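Putative sensory box/GGDEF family protein (Vibrio parahaemolyticus, PDB 3LID) probably senses an extracellular signal through a PDC-fold domain, the part crystallised here, and probably makes cyclic di-GMP from two GTP through its GGDEF domain. Local coordinates at residues Ile64-Trp69 with Val93-Asp98. Numbering follows the deposited sequence.
Sequences ILENMW and VRIKYD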
loop_
_atom_site.group_PDB
_atom_site.type_symbol
_atom_site.label_atom_id
_atom_site.label_comp_id
_atom_site.label_asym_id
_atom_site.label_seq_id
_atom_site.Cartn_x
_atom_site.Cartn_y
_atom_site.Cartn_z
ATOM N N ILE A 64 1.216 17.578 -22.400
ATOM C CA ILE A 64 1.419 18.398 -21.239
ATOM C C ILE A 64 0.974 17.629 -19.969
ATOM O O ILE A 64 1.699 17.645 -18.938
ATOM C CB ILE A 64 0.651 19.709 -21.384
ATOM C CG1 ILE A 64 1.407 20.518 -22.466
ATOM C CG2 ILE A 64 0.559 20.495 -20.092
ATOM C CD1 ILE A 64 0.527 21.709 -22.971
ATOM N N LEU A 65 -0.194 16.983 -20.054
ATOM C CA LEU A 65 -0.730 16.225 -18.905
ATOM C C LEU A 65 0.243 15.073 -18.564
ATOM O O LEU A 65 0.600 14.892 -17.402
ATOM C CB LEU A 65 -2.092 15.629 -19.248
ATOM C CG LEU A 65 -2.716 14.793 -18.139
ATOM C CD1 LEU A 65 -2.902 15.657 -16.878
ATOM C CD2 LEU A 65 -4.124 14.313 -18.633
ATOM N N GLU A 66 0.685 14.320 -19.575
ATOM C CA GLU A 66 1.560 13.176 -19.359
ATOM C C GLU A 66 2.886 13.639 -18.699
ATOM O O GLU A 66 3.381 13.009 -17.762
ATOM C CB GLU A 66 1.926 12.543 -20.659
ATOM C CG GLU A 66 0.743 11.654 -21.217
ATOM C CD GLU A 66 0.989 11.100 -22.624
ATOM O OE1 GLU A 66 1.837 11.657 -23.364
ATOM O OE2 GLU A 66 0.342 10.077 -22.922
ATOM N N ASN A 67 3.433 14.744 -19.185
ATOM C CA ASN A 67 4.692 15.260 -18.611
ATOM C C ASN A 67 4.491 15.658 -17.168
ATOM O O ASN A 67 5.386 15.430 -16.339
ATOM C CB ASN A 67 5.218 16.442 -19.465
ATOM C CG ASN A 67 5.748 15.951 -20.801
ATOM O OD1 ASN A 67 5.930 14.776 -20.965
ATOM N ND2 ASN A 67 5.930 16.838 -21.770
ATOM N N MET A 68 3.337 16.276 -16.856
ATOM C CA MET A 68 3.061 16.664 -15.498
ATOM C C MET A 68 2.945 15.424 -14.601
ATOM O O MET A 68 3.586 15.348 -13.497
ATOM C CB MET A 68 1.759 17.477 -15.463
ATOM C CG MET A 68 1.439 18.170 -14.152
ATOM S SD MET A 68 0.521 17.202 -12.966
ATOM C CE MET A 68 -1.231 17.254 -13.594
ATOM N N TRP A 69 2.134 14.446 -15.030
ATOM C CA TRP A 69 1.968 13.252 -14.199
ATOM C C TRP A 69 3.298 12.497 -14.043
ATOM O O TRP A 69 3.524 11.924 -12.993
ATOM C CB TRP A 69 0.906 12.350 -14.825
ATOM C CG TRP A 69 -0.447 12.843 -14.549
ATOM C CD1 TRP A 69 -0.820 14.022 -13.930
ATOM C CD2 TRP A 69 -1.678 12.199 -14.930
ATOM N NE1 TRP A 69 -2.196 14.099 -13.863
ATOM C CE2 TRP A 69 -2.725 12.974 -14.425
ATOM C CE3 TRP A 69 -1.959 11.000 -15.570
ATOM C CZ2 TRP A 69 -4.083 12.633 -14.619
ATOM C CZ3 TRP A 69 -3.290 10.611 -15.736
ATOM C CH2 TRP A 69 -4.333 11.448 -15.268
ATOM N N VAL A 93 -5.268 7.819 -20.436
ATOM C CA VAL A 93 -3.968 8.430 -20.085
ATOM C C VAL A 93 -3.370 7.478 -19.085
ATOM O O VAL A 93 -4.057 7.074 -18.138
ATOM C CB VAL A 93 -4.071 9.790 -19.403
ATOM C CG1 VAL A 93 -2.656 10.364 -19.268
ATOM C CG2 VAL A 93 -4.898 10.794 -20.299
ATOM N N ARG A 94 -2.139 7.038 -19.337
ATOM C CA ARG A 94 -1.563 6.060 -18.407
ATOM C C ARG A 94 -0.063 6.344 -18.229
ATOM O O ARG A 94 0.730 6.157 -19.172
ATOM C CB ARG A 94 -1.726 4.663 -19.028
ATOM C CG ARG A 94 -1.112 3.551 -18.183
ATOM C CD ARG A 94 -1.593 2.176 -18.664
ATOM N NE ARG A 94 -1.056 1.146 -17.788
ATOM C CZ ARG A 94 -0.515 -0.015 -18.194
ATOM N NH1 ARG A 94 -0.423 -0.362 -19.496
ATOM N NH2 ARG A 94 -0.032 -0.851 -17.250
ATOM N N ILE A 95 0.288 6.818 -17.035
ATOM C CA ILE A 95 1.719 7.036 -16.727
ATOM C C ILE A 95 2.072 5.890 -15.826
ATOM O O ILE A 95 1.337 5.583 -14.902
ATOM C CB ILE A 95 1.864 8.402 -16.011
ATOM C CG1 ILE A 95 1.638 9.595 -17.009
ATOM C CG2 ILE A 95 3.171 8.518 -15.213
ATOM C CD1 ILE A 95 2.163 9.496 -18.298
ATOM N N LYS A 96 3.237 5.312 -16.089
ATOM C CA LYS A 96 3.769 4.196 -15.253
ATOM C C LYS A 96 5.075 4.696 -14.659
ATOM O O LYS A 96 5.813 5.453 -15.316
ATOM C CB LYS A 96 4.041 2.915 -16.072
ATOM C CG LYS A 96 2.722 2.424 -16.705
ATOM C CD LYS A 96 3.033 1.281 -17.575
ATOM C CE LYS A 96 3.358 0.043 -16.622
ATOM N NZ LYS A 96 3.419 -1.276 -17.401
ATOM N N TYR A 97 5.367 4.237 -13.426
ATOM C CA TYR A 97 6.595 4.691 -12.755
ATOM C C TYR A 97 7.246 3.466 -12.150
ATOM O O TYR A 97 6.568 2.545 -11.578
ATOM C CB TYR A 97 6.245 5.749 -11.677
ATOM C CG TYR A 97 7.445 6.041 -10.772
ATOM C CD1 TYR A 97 8.509 6.820 -11.256
ATOM C CD2 TYR A 97 7.460 5.551 -9.476
ATOM C CE1 TYR A 97 9.591 7.127 -10.435
ATOM C CE2 TYR A 97 8.545 5.830 -8.603
ATOM C CZ TYR A 97 9.576 6.625 -9.109
ATOM O OH TYR A 97 10.629 6.888 -8.247
ATOM N N ASP A 98 8.582 3.433 -12.248
ATOM C CA ASP A 98 9.305 2.288 -11.743
ATOM C C ASP A 98 10.281 2.791 -10.653
ATOM O O ASP A 98 11.186 3.542 -10.978
ATOM C CB ASP A 98 10.213 1.713 -12.859
ATOM C CG ASP A 98 11.071 0.535 -12.354
ATOM O OD1 ASP A 98 10.536 -0.527 -11.998
ATOM O OD2 ASP A 98 12.306 0.658 -12.404
HETATM O O HOH W 1 -0.935 7.837 -21.816
#
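Helix 59-76 packs on one face of the antiparallel sheet in the first PAS-like lobe of the PDC sensor domain, residues 64-69 running at 26° to strand segment 93-98, in the same direction. Trp69 gives this helical segment its largest contact. With CG anti to the carbonyl carbon (chi1 -78°), the indole projects outward from the helix, and Leu65 CD1, one turn back, covers one face toward its rim. Its six-membered ring reaches Val93; the two side chains cross at about a right angle, Val93 CG1 lying 3.6 Å from Trp69 CZ3. The other branch, Val93 CG2, touches the tip of Leu65 at CD2, 4.0 Å away, so the valine straddles two residues one helical turn apart. Ile95, next on the same side of the strand, sits at the edge of the indole, near its plane, with CG1 3.6 Å from Trp69 CB. Its CD1 continues to the helix backbone, 3.8 Å from Glu66 O, which also accepts a hydrogen bond from Ser70 OG.

Glu66 borders this apolar patch. Its CB and CG run past Ile95 CD1, and the extended chain carries the carboxylate beyond the methyl groups, where OE2 accepts a hydrogen bond from a water at 2.8 Å. That water in turn accepts from Arg94 N at 2.9 Å. Ile82 and Phe84 of strand 79-86 also touch the indole, continuing the layer beneath the helix. Direct contact between helix and strand is thus van der Waals packing, while the polar link is one water bridging a carboxylate to a strand amide, consistent with a negatively charged Glu66.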